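Local coordinates for protein group 3 allergen SMIPP-S YvT004A06 (Sarcoptes scabiei type hominis, PDB 3H7T) that belongs to the trypsin family as a scabies mite inactivated protease paralogue, so the serine endopeptidase activity generally assigned to its family has probably been lost, at residues T10-A15 and L121-G126; A39-D44 and V199-S204; K70-V75 and A87-E92; G194-V199 and L215-Y220. All coordinates share one frame; numbering follows the deposited sequence.

The four contacts sample the two beta units of a chymotrypsin-like fold and the interface between them. Contact 3 lies wholly within the closed barrel formed by the first half of the chain, and contact 4 within the sheet of the second half. Contacts 1 and 2 span the two halves, about 16 Å apart between centres, and their segments alternate along the chain. Contact 3 is nested inside the loops closed by both, whereas contact 4 opens only after contact 1 has closed. Contacts 2 and 4 share V199 on strand 195-200. Contacts 2 and 3 touch directly, through V43 packing on A87 and I72, which joins the short helix 40-43 to the strand pair of contact 3.

Contact 1: T10-A15 and L121-G126; sequences TKEPWA and LVSGWG
E12 and S123 meet most closely, the CG of E12 packing 3.4 Å from OG of S123 while the carboxylate folds over the serine CB. E12 has CG anti to its carbonyl carbon (chi1 -65°) and bends at chi2, which turns OE2 toward L121, 3.9 Å from the methyl CD2. A glutamate can do both jobs: its methylenes pack on the strand, and OE1 is held by a hydrogen bond to S7. OE2 lies close to that of E141, a nearness that might raise the proton affinity of either group.

W14 approaches from beside E12, whose CA lies over the rim of one indole face. The ring presents CZ2 edge-on to L121 CD2 at 4.3 Å and directs NE1 in its own plane to a water 3.0 Å away. The same water contacts S123 OG at 2.8 Å and donates to L121 O at 3.2 Å, joining loop and strand with a single molecule. S123 suits this spot because it is small enough to lie under E12 yet carries a hydroxyl for the water. Further along, CB of A15 touches CH2 at the tip of the W125 indole, whose NE1 bonds to S58 O.

The loop 10-15 leads into strand 15-20 of the first barrel, while strand 119-124 lies between strands 140-147 and 189-192, the latter also touched by W14 through P189 and V191.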
loop_
_atom_site.group_PDB
_atom_site.type_symbol
_atom_site.label_atom_id
_atom_site.label_comp_id
_atom_site.label_asym_id
_atom_site.label_seq_id
_atom_site.Cartn_x
_atom_site.Cartn_y
_atom_site.Cartn_z
ATOM N N THR A 10 17.135 0.753 -2.350
ATOM C CA THR A 10 17.879 -0.405 -1.835
ATOM C C THR A 10 17.445 -0.765 -0.410
ATOM O O THR A 10 17.596 -1.910 0.016
ATOM C CB THR A 10 19.436 -0.250 -1.948
ATOM O OG1 THR A 10 19.902 0.800 -1.096
ATOM C CG2 THR A 10 19.860 0.039 -3.393
ATOM N N LYS A 11 16.866 0.199 0.307
ATOM C CA LYS A 11 16.302 -0.070 1.637
ATOM C C LYS A 11 14.917 -0.706 1.570
ATOM O O LYS A 11 14.511 -1.393 2.498
ATOM C CB LYS A 11 16.257 1.193 2.503
ATOM C CG LYS A 11 17.516 2.055 2.432
ATOM C CD LYS A 11 18.640 1.524 3.311
ATOM C CE LYS A 11 18.614 2.162 4.692
ATOM N NZ LYS A 11 18.637 3.659 4.623
ATOM N N GLU A 12 14.182 -0.460 0.487
ATOM C CA GLU A 12 12.869 -1.081 0.294
ATOM C C GLU A 12 12.703 -1.537 -1.148
ATOM O O GLU A 12 11.831 -1.029 -1.853
ATOM C CB GLU A 12 11.725 -0.130 0.683
ATOM C CG GLU A 12 11.657 0.242 2.148
ATOM C CD GLU A 12 12.416 1.516 2.480
ATOM O OE1 GLU A 12 12.481 2.440 1.631
ATOM O OE2 GLU A 12 12.930 1.606 3.611
ATOM N N PRO A 13 13.534 -2.515 -1.586
ATOM C CA PRO A 13 13.597 -2.936 -2.994
ATOM C C PRO A 13 12.314 -3.575 -3.523
ATOM O O PRO A 13 12.208 -3.831 -4.729
ATOM C CB PRO A 13 14.759 -3.938 -3.009
ATOM C CG PRO A 13 14.869 -4.417 -1.591
ATOM C CD PRO A 13 14.526 -3.232 -0.760
ATOM N N TRP A 14 11.354 -3.813 -2.627
ATOM C CA TRP A 14 10.039 -4.346 -2.983
ATOM C C TRP A 14 9.068 -3.263 -3.442
ATOM O O TRP A 14 8.064 -3.564 -4.093
ATOM C CB TRP A 14 9.432 -5.114 -1.798
ATOM C CG TRP A 14 9.496 -4.363 -0.490
ATOM C CD1 TRP A 14 8.572 -3.473 0.000
ATOM C CD2 TRP A 14 10.534 -4.445 0.493
ATOM N NE1 TRP A 14 8.980 -3.000 1.221
ATOM C CE2 TRP A 14 10.181 -3.577 1.547
ATOM C CE3 TRP A 14 11.734 -5.170 0.583
ATOM C CZ2 TRP A 14 10.986 -3.409 2.688
ATOM C CZ3 TRP A 14 12.530 -5.004 1.713
ATOM C CH2 TRP A 14 12.147 -4.124 2.752
ATOM N N ALA A 15 9.370 -2.011 -3.098
ATOM C CA ALA A 15 8.483 -0.887 -3.389
ATOM C C ALA A 15 8.462 -0.530 -4.869
ATOM O O ALA A 15 9.508 -0.465 -5.524
ATOM C CB ALA A 15 8.862 0.330 -2.547
ATOM N N LEU A 121 7.407 -0.982 8.918
ATOM C CA LEU A 121 8.183 -0.131 8.026
ATOM C C LEU A 121 7.361 0.169 6.771
ATOM O O LEU A 121 6.986 -0.742 6.035
ATOM C CB LEU A 121 9.503 -0.827 7.652
ATOM C CG LEU A 121 10.353 -0.115 6.595
ATOM C CD1 LEU A 121 10.858 1.232 7.133
ATOM C CD2 LEU A 121 11.519 -0.991 6.146
ATOM N N VAL A 122 7.103 1.449 6.533
ATOM C CA VAL A 122 6.262 1.905 5.428
ATOM C C VAL A 122 7.096 2.815 4.533
ATOM O O VAL A 122 7.918 3.583 5.019
ATOM C CB VAL A 122 5.027 2.686 5.956
ATOM C CG1 VAL A 122 4.153 3.243 4.804
ATOM C CG2 VAL A 122 4.203 1.825 6.912
ATOM N N SER A 123 6.877 2.730 3.225
ATOM C CA SER A 123 7.692 3.471 2.271
ATOM C C SER A 123 6.872 3.819 1.040
ATOM O O SER A 123 6.099 2.993 0.540
ATOM C CB SER A 123 8.941 2.658 1.894
ATOM O OG SER A 123 8.579 1.396 1.377
ATOM N N GLY A 124 7.009 5.058 0.574
ATOM C CA GLY A 124 6.280 5.506 -0.600
ATOM C C GLY A 124 6.628 6.920 -1.016
ATOM O O GLY A 124 7.553 7.529 -0.471
ATOM N N TRP A 125 5.878 7.426 -1.988
ATOM C CA TRP A 125 6.137 8.735 -2.600
ATOM C C TRP A 125 4.980 9.714 -2.411
ATOM O O TRP A 125 4.852 10.664 -3.175
ATOM C CB TRP A 125 6.385 8.575 -4.101
ATOM C CG TRP A 125 7.616 7.800 -4.470
ATOM C CD1 TRP A 125 8.855 8.308 -4.738
ATOM C CD2 TRP A 125 7.709 6.387 -4.660
ATOM N NE1 TRP A 125 9.724 7.297 -5.072
ATOM C CE2 TRP A 125 9.049 6.103 -5.031
ATOM C CE3 TRP A 125 6.796 5.328 -4.545
ATOM C CZ2 TRP A 125 9.500 4.802 -5.279
ATOM C CZ3 TRP A 125 7.246 4.027 -4.805
ATOM C CH2 TRP A 125 8.585 3.779 -5.167
ATOM N N GLY A 126 4.147 9.495 -1.394
ATOM C CA GLY A 126 3.018 10.395 -1.124
ATOM C C GLY A 126 3.447 11.723 -0.520
ATOM O O GLY A 126 4.632 11.922 -0.215
HETATM O O HOH W 1 7.958 -0.828 2.958
#

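Contact 2: A39-D44 and V199-S204; sequences AAQCVD and VASYIS
The backbones of A39 and S201 come nearest at 6.5 Å between CA atoms, where a short, weakly bonded helix at 40-43 faces the chain that continues from strand 195-200. Q41 carries the contact. Beyond CG its chain is extended (chi2 -174°), so the terminal amide reaches across to the backbone of Y202 and grips it at two points. OE1 accepts from Y202 N at 3.0 Å, an almost straight bond of 176° at the hydrogen, with the donor tilted from the carbonyl plane. NE2 donates a hydrogen bond to Y202 O at 2.9 Å, on a lone pair of that carbonyl and close to the amide plane of Q41. A primary amide, with donor and acceptor side by side, suits this place because it can serve N-H and C=O of one residue, and OE1 also receives N85 ND2.

Small A39 lets the chains approach: its CB lies 3.8 Å from A200 O, and V199 CG1 packs near its N. C42 is anchored by a disulfide to C26. The sequence AAQC matches the AAHC signature of trypsin-like proteases; by that alignment Q41 stands at the catalytic histidine position of the cleft between the barrels, consistent with an inactivated active site.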
loop_
_atom_site.group_PDB
_atom_site.type_symbol
_atom_site.label_atom_id
_atom_site.label_comp_id
_atom_site.label_asym_id
_atom_site.label_seq_id
_atom_site.Cartn_x
_atom_site.Cartn_y
_atom_site.Cartn_z
ATOM N N ALA A 39 -3.394 -0.794 -3.518
ATOM C CA ALA A 39 -4.744 -0.595 -2.988
ATOM C C ALA A 39 -5.762 -0.634 -4.117
ATOM O O ALA A 39 -5.478 -0.179 -5.220
ATOM C CB ALA A 39 -4.845 0.734 -2.248
ATOM N N ALA A 40 -6.952 -1.160 -3.834
ATOM C CA ALA A 40 -8.035 -1.175 -4.822
ATOM C C ALA A 40 -8.460 0.225 -5.269
ATOM O O ALA A 40 -8.700 0.441 -6.453
ATOM C CB ALA A 40 -9.219 -1.945 -4.300
ATOM N N GLN A 41 -8.544 1.162 -4.317
ATOM C CA GLN A 41 -8.908 2.562 -4.590
ATOM C C GLN A 41 -8.070 3.214 -5.694
ATOM O O GLN A 41 -8.450 4.252 -6.233
ATOM C CB GLN A 41 -8.815 3.413 -3.312
ATOM C CG GLN A 41 -7.371 3.712 -2.859
ATOM C CD GLN A 41 -7.313 4.430 -1.524
ATOM O OE1 GLN A 41 -7.052 3.807 -0.495
ATOM N NE2 GLN A 41 -7.578 5.746 -1.528
ATOM N N CYS A 42 -6.927 2.613 -5.999
ATOM C CA CYS A 42 -5.994 3.140 -6.985
ATOM C C CYS A 42 -6.397 2.809 -8.411
ATOM O O CYS A 42 -6.175 3.607 -9.318
ATOM C CB CYS A 42 -4.595 2.571 -6.735
ATOM S SG CYS A 42 -3.929 2.959 -5.100
ATOM N N VAL A 43 -6.975 1.628 -8.608
ATOM C CA VAL A 43 -7.101 1.063 -9.953
ATOM C C VAL A 43 -8.480 0.477 -10.278
ATOM O O VAL A 43 -8.694 -0.037 -11.379
ATOM C CB VAL A 43 -6.001 -0.004 -10.216
ATOM C CG1 VAL A 43 -4.593 0.632 -10.178
ATOM C CG2 VAL A 43 -6.112 -1.164 -9.217
ATOM N N ASP A 44 -9.403 0.560 -9.320
ATOM C CA ASP A 44 -10.772 0.068 -9.489
ATOM C C ASP A 44 -11.449 0.686 -10.713
ATOM O O ASP A 44 -11.612 1.902 -10.791
ATOM C CB ASP A 44 -11.598 0.366 -8.234
ATOM C CG ASP A 44 -12.995 -0.229 -8.290
ATOM O OD1 ASP A 44 -13.179 -1.281 -8.937
ATOM O OD2 ASP A 44 -13.909 0.352 -7.671
ATOM N N VAL A 199 -0.973 -3.058 3.490
ATOM C CA VAL A 199 -0.985 -2.235 2.284
ATOM C C VAL A 199 -1.746 -0.961 2.610
ATOM O O VAL A 199 -2.933 -1.015 2.940
ATOM C CB VAL A 199 -1.645 -2.965 1.077
ATOM C CG1 VAL A 199 -1.715 -2.039 -0.139
ATOM C CG2 VAL A 199 -0.878 -4.254 0.719
ATOM N N ALA A 200 -1.076 0.190 2.492
ATOM C CA ALA A 200 -1.680 1.457 2.909
ATOM C C ALA A 200 -2.985 1.798 2.199
ATOM O O ALA A 200 -3.128 1.600 0.988
ATOM C CB ALA A 200 -0.678 2.619 2.766
ATOM N N SER A 201 -3.937 2.292 2.983
ATOM C CA SER A 201 -5.122 2.946 2.475
ATOM C C SER A 201 -4.954 4.440 2.636
ATOM O O SER A 201 -4.201 4.911 3.500
ATOM C CB SER A 201 -6.356 2.554 3.285
ATOM O OG SER A 201 -6.923 1.372 2.769
ATOM N N TYR A 202 -5.698 5.179 1.829
ATOM C CA TYR A 202 -5.818 6.618 2.014
ATOM C C TYR A 202 -7.286 7.011 2.062
ATOM O O TYR A 202 -8.009 6.825 1.098
ATOM C CB TYR A 202 -5.100 7.373 0.895
ATOM C CG TYR A 202 -5.191 8.865 1.055
ATOM C CD1 TYR A 202 -4.353 9.542 1.946
ATOM C CD2 TYR A 202 -6.124 9.604 0.330
ATOM C CE1 TYR A 202 -4.449 10.929 2.112
ATOM C CE2 TYR A 202 -6.217 10.988 0.474
ATOM C CZ TYR A 202 -5.381 11.639 1.362
ATOM O OH TYR A 202 -5.484 13.003 1.497
ATOM N N ILE A 203 -7.726 7.539 3.193
ATOM C CA ILE A 203 -9.121 7.939 3.343
ATOM C C ILE A 203 -9.213 9.457 3.189
ATOM O O ILE A 203 -8.894 10.212 4.109
ATOM C CB ILE A 203 -9.716 7.471 4.690
ATOM C CG1 ILE A 203 -9.443 5.971 4.904
ATOM C CG2 ILE A 203 -11.214 7.776 4.748
ATOM C CD1 ILE A 203 -9.773 5.450 6.315
ATOM N N SER A 204 -9.651 9.896 2.016
ATOM C CA SER A 204 -9.635 11.320 1.679
ATOM C C SER A 204 -10.401 12.188 2.689
ATOM O O SER A 204 -10.032 13.330 2.914
ATOM C CB SER A 204 -10.136 11.544 0.249
ATOM O OG SER A 204 -11.438 11.020 0.075
#

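Contact 3: K70-V75 and A87-E92; sequences KKIYIV and AVIETE
The carbonyl oxygen of E90 is approached by two consecutive backbone N-H groups, K70 N in a nearly straight bond of 2.7 Å and K71 N in a weak one of 3.4 Å. This is a classic beta bulge, set in the antiparallel pairing of strands 65-74 and 87-91 in the closed six-stranded barrel of the trypsin fold. From K71 with E90, the pair at the bulge itself, the pairing runs on regularly: I72 with I89 is a non-hydrogen-bonded pair and Y73 with V88 a hydrogen-bonded one.

The bulge brings both lysines alongside the fully extended E90 side chain, pointing the same way. K70 NZ makes a salt bridge with E90 OE2 at 3.4 Å after its chain bends at chi3 (74°), while K71 NZ stands at a long 3.8 Å from E90 OE1. A water that accepts from K71 NZ and donates to E90 OE2 closes the network. E90 OE1 also accepts a hydrogen bond from Y73 OH at 3.1 Å, met nearly along its C-O axis, with ring and carboxylate almost coplanar. Long chains suit this partly exposed face, since they span to the carboxylate while the backbone remains paired.

The other face is apolar. I72 lies beside I89, I72 CD1 resting 3.7 Å from I89 CG1, and the pair is continued by I51 and I53; I74 CD1 covers the small A87 CB. On the face of Y73, V88 and E90, helix 221-228 sends I227 against Y73 and V88. Next to that packing, the edge of the Y73 ring faces V88 O, 3.3 Å from CD2.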
loop_
_atom_site.group_PDB
_atom_site.type_symbol
_atom_site.label_atom_id
_atom_site.label_comp_id
_atom_site.label_asym_id
_atom_site.label_seq_id
_atom_site.Cartn_x
_atom_site.Cartn_y
_atom_site.Cartn_z
ATOM N N LYS A 70 -1.044 -5.889 -17.428
ATOM C CA LYS A 70 -1.775 -6.787 -18.317
ATOM C C LYS A 70 -3.184 -7.049 -17.783
ATOM O O LYS A 70 -4.163 -6.876 -18.507
ATOM C CB LYS A 70 -1.012 -8.103 -18.486
ATOM C CG LYS A 70 -1.624 -9.068 -19.492
ATOM C CD LYS A 70 -0.617 -10.120 -19.937
ATOM C CE LYS A 70 -0.365 -11.157 -18.854
ATOM N NZ LYS A 70 0.672 -12.141 -19.271
ATOM N N LYS A 71 -3.272 -7.475 -16.523
ATOM C CA LYS A 71 -4.551 -7.763 -15.874
ATOM C C LYS A 71 -4.618 -7.149 -14.474
ATOM O O LYS A 71 -3.603 -7.029 -13.785
ATOM C CB LYS A 71 -4.778 -9.276 -15.775
ATOM C CG LYS A 71 -4.853 -10.004 -17.114
ATOM C CD LYS A 71 -4.605 -11.487 -16.923
ATOM C CE LYS A 71 -4.235 -12.179 -18.227
ATOM N NZ LYS A 71 -3.794 -13.585 -17.990
ATOM N N ILE A 72 -5.829 -6.770 -14.069
ATOM C CA ILE A 72 -6.090 -6.209 -12.753
ATOM C C ILE A 72 -7.067 -7.127 -12.014
ATOM O O ILE A 72 -8.137 -7.445 -12.534
ATOM C CB ILE A 72 -6.713 -4.789 -12.841
ATOM C CG1 ILE A 72 -5.857 -3.832 -13.697
ATOM C CG2 ILE A 72 -6.977 -4.213 -11.445
ATOM C CD1 ILE A 72 -4.396 -3.708 -13.280
ATOM N N TYR A 73 -6.700 -7.536 -10.805
ATOM C CA TYR A 73 -7.555 -8.399 -9.990
ATOM C C TYR A 73 -8.055 -7.644 -8.778
ATOM O O TYR A 73 -7.260 -7.188 -7.953
ATOM C CB TYR A 73 -6.798 -9.656 -9.560
ATOM C CG TYR A 73 -6.268 -10.445 -10.726
ATOM C CD1 TYR A 73 -6.993 -11.516 -11.255
ATOM C CD2 TYR A 73 -5.048 -10.113 -11.318
ATOM C CE1 TYR A 73 -6.509 -12.239 -12.339
ATOM C CE2 TYR A 73 -4.558 -10.831 -12.398
ATOM C CZ TYR A 73 -5.293 -11.893 -12.902
ATOM O OH TYR A 73 -4.809 -12.601 -13.976
ATOM N N ILE A 74 -9.376 -7.497 -8.703
ATOM C CA ILE A 74 -10.061 -6.875 -7.575
ATOM C C ILE A 74 -10.987 -7.932 -6.964
ATOM O O ILE A 74 -11.711 -8.619 -7.690
ATOM C CB ILE A 74 -10.924 -5.670 -8.028
ATOM C CG1 ILE A 74 -10.139 -4.725 -8.959
ATOM C CG2 ILE A 74 -11.539 -4.951 -6.826
ATOM C CD1 ILE A 74 -9.557 -3.473 -8.300
ATOM N N VAL A 75 -10.960 -8.068 -5.639
ATOM C CA VAL A 75 -11.821 -9.043 -4.951
ATOM C C VAL A 75 -12.791 -8.364 -3.981
ATOM O O VAL A 75 -12.511 -8.235 -2.785
ATOM C CB VAL A 75 -10.998 -10.150 -4.229
ATOM C CG1 VAL A 75 -11.917 -11.281 -3.730
ATOM C CG2 VAL A 75 -9.919 -10.708 -5.145
ATOM N N ALA A 87 -5.651 -4.513 -4.583
ATOM C CA ALA A 87 -5.705 -5.019 -5.952
ATOM C C ALA A 87 -4.396 -5.671 -6.326
ATOM O O ALA A 87 -3.331 -5.266 -5.859
ATOM C CB ALA A 87 -6.046 -3.916 -6.932
ATOM N N VAL A 88 -4.478 -6.696 -7.164
ATOM C CA VAL A 88 -3.278 -7.334 -7.662
ATOM C C VAL A 88 -3.150 -7.051 -9.144
ATOM O O VAL A 88 -4.098 -7.223 -9.916
ATOM C CB VAL A 88 -3.237 -8.845 -7.361
ATOM C CG1 VAL A 88 -2.007 -9.480 -7.992
ATOM C CG2 VAL A 88 -3.246 -9.077 -5.853
ATOM N N ILE A 89 -1.969 -6.587 -9.520
ATOM C CA ILE A 89 -1.681 -6.232 -10.892
ATOM C C ILE A 89 -0.724 -7.261 -11.464
ATOM O O ILE A 89 0.318 -7.553 -10.872
ATOM C CB ILE A 89 -1.072 -4.806 -10.992
ATOM C CG1 ILE A 89 -2.041 -3.766 -10.410
ATOM C CG2 ILE A 89 -0.731 -4.470 -12.444
ATOM C CD1 ILE A 89 -1.414 -2.379 -10.146
ATOM N N GLU A 90 -1.099 -7.839 -12.601
ATOM C CA GLU A 90 -0.183 -8.687 -13.354
ATOM C C GLU A 90 0.477 -7.841 -14.439
ATOM O O GLU A 90 -0.204 -7.103 -15.151
ATOM C CB GLU A 90 -0.914 -9.893 -13.959
ATOM C CG GLU A 90 -0.006 -10.816 -14.762
ATOM C CD GLU A 90 -0.713 -12.050 -15.299
ATOM O OE1 GLU A 90 -1.918 -12.247 -15.021
ATOM O OE2 GLU A 90 -0.046 -12.837 -15.999
ATOM N N THR A 91 1.798 -7.942 -14.553
ATOM C CA THR A 91 2.550 -7.159 -15.538
ATOM C C THR A 91 2.530 -7.807 -16.922
ATOM O O THR A 91 2.341 -9.028 -17.049
ATOM C CB THR A 91 4.011 -6.897 -15.084
ATOM O OG1 THR A 91 4.691 -8.139 -14.857
ATOM C CG2 THR A 91 4.033 -6.074 -13.806
ATOM N N GLU A 92 2.698 -6.975 -17.952
ATOM C CA GLU A 92 2.797 -7.428 -19.343
ATOM C C GLU A 92 4.058 -8.249 -19.574
ATOM O O GLU A 92 4.023 -9.290 -20.234
ATOM C CB GLU A 92 2.784 -6.235 -20.305
ATOM C CG GLU A 92 1.399 -5.686 -20.627
ATOM C CD GLU A 92 0.679 -6.452 -21.730
ATOM O OE1 GLU A 92 1.128 -7.557 -22.109
ATOM O OE2 GLU A 92 -0.352 -5.943 -22.223
HETATM O O HOH W 2 -1.646 -14.641 -16.674
#

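Contact 4: G194-V199 and L215-Y220; sequences GTLVGV and LRVGYY
V217 presses its branched side chain against L196 and G198: CB sits 3.3 Å from L196 O, and CG2 lies 3.7 Å from G198 N. The segments belong to the hairpin of strands 195-200 and 212-216 in the second beta unit of the trypsin fold. L196 O is covered by these carbons and has no polar partner. V217 holds CG1 anti to its backbone N (chi1 179°), which sends CG2 obliquely across to V199 CG2 at 3.8 Å. A beta-branched residue fits because CG2 can pack on V199 and L196 while CB and CG1 cover L196 O.

Behind this apolar shell the backbones are tied together. V199 and L215 exchange N-H...O bonds as a hydrogen-bonded pair, the bond from V199 N falling on a lone pair of L215 O. That carbonyl also meets G198 CA in a CA-H...O contact of 3.0 Å, an approach so close that the lack of a side chain is an advantage. V217 N reaches V197 O from well above the carbonyl plane.

Farther out, V197 and G198 both face A190 of strand 189-192 in a classic beta bulge. R216 gives a hydrogen bond from NH1 to D167 O, while one face of its guanidinium meets Y219. Y220 stands at the N-cap of helix 221-228, its hydroxyl bonded to N84 and Y166. The turn into that helix is joined to the hairpin by a water that donates to V197 O at 2.8 Å and accepts from G218 N at 2.8 Å.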
loop_
_atom_site.group_PDB
_atom_site.type_symbol
_atom_site.label_atom_id
_atom_site.label_comp_id
_atom_site.label_asym_id
_atom_site.label_seq_id
_atom_site.Cartn_x
_atom_site.Cartn_y
_atom_site.Cartn_z
ATOM N N GLY A 194 10.483 -8.940 7.581
ATOM C CA GLY A 194 10.718 -9.312 6.188
ATOM C C GLY A 194 9.525 -9.851 5.418
ATOM O O GLY A 194 9.700 -10.578 4.435
ATOM N N THR A 195 8.312 -9.509 5.857
ATOM C CA THR A 195 7.104 -9.890 5.125
ATOM C C THR A 195 6.162 -8.695 4.984
ATOM O O THR A 195 6.232 -7.763 5.767
ATOM C CB THR A 195 6.350 -11.087 5.777
ATOM O OG1 THR A 195 5.584 -10.636 6.891
ATOM C CG2 THR A 195 7.314 -12.203 6.214
ATOM N N LEU A 196 5.292 -8.741 3.981
ATOM C CA LEU A 196 4.324 -7.675 3.725
ATOM C C LEU A 196 3.069 -7.815 4.603
ATOM O O LEU A 196 2.150 -8.565 4.266
ATOM C CB LEU A 196 3.935 -7.669 2.247
ATOM C CG LEU A 196 3.051 -6.502 1.798
ATOM C CD1 LEU A 196 3.887 -5.222 1.725
ATOM C CD2 LEU A 196 2.433 -6.815 0.457
ATOM N N VAL A 197 3.016 -7.088 5.715
ATOM C CA VAL A 197 1.883 -7.249 6.650
ATOM C C VAL A 197 0.717 -6.302 6.377
ATOM O O VAL A 197 -0.413 -6.548 6.823
ATOM C CB VAL A 197 2.319 -7.164 8.137
ATOM C CG1 VAL A 197 3.395 -8.203 8.437
ATOM C CG2 VAL A 197 2.815 -5.773 8.501
ATOM N N GLY A 198 0.998 -5.217 5.657
ATOM C CA GLY A 198 -0.014 -4.236 5.342
ATOM C C GLY A 198 0.139 -3.584 3.983
ATOM O O GLY A 198 1.224 -3.582 3.383
ATOM N N VAL A 199 -0.973 -3.058 3.490
ATOM C CA VAL A 199 -0.985 -2.235 2.284
ATOM C C VAL A 199 -1.746 -0.961 2.610
ATOM O O VAL A 199 -2.933 -1.015 2.940
ATOM C CB VAL A 199 -1.645 -2.965 1.077
ATOM C CG1 VAL A 199 -1.715 -2.039 -0.139
ATOM C CG2 VAL A 199 -0.878 -4.254 0.719
ATOM N N LEU A 215 -4.497 -2.144 4.942
ATOM C CA LEU A 215 -5.057 -3.461 4.706
ATOM C C LEU A 215 -4.219 -4.501 5.452
ATOM O O LEU A 215 -2.988 -4.509 5.365
ATOM C CB LEU A 215 -5.102 -3.799 3.218
ATOM C CG LEU A 215 -5.791 -5.128 2.917
ATOM C CD1 LEU A 215 -7.133 -4.865 2.249
ATOM C CD2 LEU A 215 -4.896 -6.013 2.054
ATOM N N ARG A 216 -4.893 -5.358 6.205
ATOM C CA ARG A 216 -4.218 -6.458 6.894
ATOM C C ARG A 216 -4.047 -7.581 5.881
ATOM O O ARG A 216 -5.001 -8.313 5.584
ATOM C CB ARG A 216 -5.050 -6.937 8.090
ATOM C CG ARG A 216 -4.226 -7.671 9.159
ATOM C CD ARG A 216 -4.817 -8.994 9.606
ATOM N NE ARG A 216 -6.101 -8.880 10.270
ATOM C CZ ARG A 216 -6.604 -9.771 11.126
ATOM N NH1 ARG A 216 -7.796 -9.552 11.645
ATOM N NH2 ARG A 216 -5.934 -10.865 11.474
ATOM N N VAL A 217 -2.832 -7.711 5.354
ATOM C CA VAL A 217 -2.536 -8.698 4.315
ATOM C C VAL A 217 -2.834 -10.134 4.757
ATOM O O VAL A 217 -3.415 -10.897 3.992
ATOM C CB VAL A 217 -1.086 -8.568 3.777
ATOM C CG1 VAL A 217 -0.813 -9.624 2.703
ATOM C CG2 VAL A 217 -0.863 -7.171 3.183
ATOM N N GLY A 218 -2.470 -10.474 5.996
ATOM C CA GLY A 218 -2.792 -11.775 6.599
ATOM C C GLY A 218 -4.227 -12.232 6.393
ATOM O O GLY A 218 -4.485 -13.422 6.110
ATOM N N TYR A 219 -5.154 -11.277 6.502
ATOM C CA TYR A 219 -6.591 -11.522 6.374
ATOM C C TYR A 219 -6.969 -11.972 4.955
ATOM O O TYR A 219 -7.986 -12.650 4.746
ATOM C CB TYR A 219 -7.367 -10.261 6.776
ATOM C CG TYR A 219 -8.867 -10.429 6.907
ATOM C CD1 TYR A 219 -9.461 -10.668 8.153
ATOM C CD2 TYR A 219 -9.696 -10.339 5.788
ATOM C CE1 TYR A 219 -10.851 -10.810 8.271
ATOM C CE2 TYR A 219 -11.070 -10.494 5.892
ATOM C CZ TYR A 219 -11.643 -10.728 7.133
ATOM O OH TYR A 219 -13.010 -10.864 7.214
ATOM N N TYR A 220 -6.131 -11.617 3.988
ATOM C CA TYR A 220 -6.455 -11.833 2.589
ATOM C C TYR A 220 -5.451 -12.731 1.848
ATOM O O TYR A 220 -5.497 -12.816 0.619
ATOM C CB TYR A 220 -6.577 -10.471 1.883
ATOM C CG TYR A 220 -7.697 -9.601 2.407
ATOM C CD1 TYR A 220 -9.007 -9.787 1.969
ATOM C CD2 TYR A 220 -7.448 -8.581 3.324
ATOM C CE1 TYR A 220 -10.043 -8.989 2.435
ATOM C CE2 TYR A 220 -8.482 -7.764 3.791
ATOM C CZ TYR A 220 -9.774 -7.983 3.341
ATOM O OH TYR A 220 -10.812 -7.212 3.784
HETATM O O HOH W 3 -1.088 -8.978 7.938
#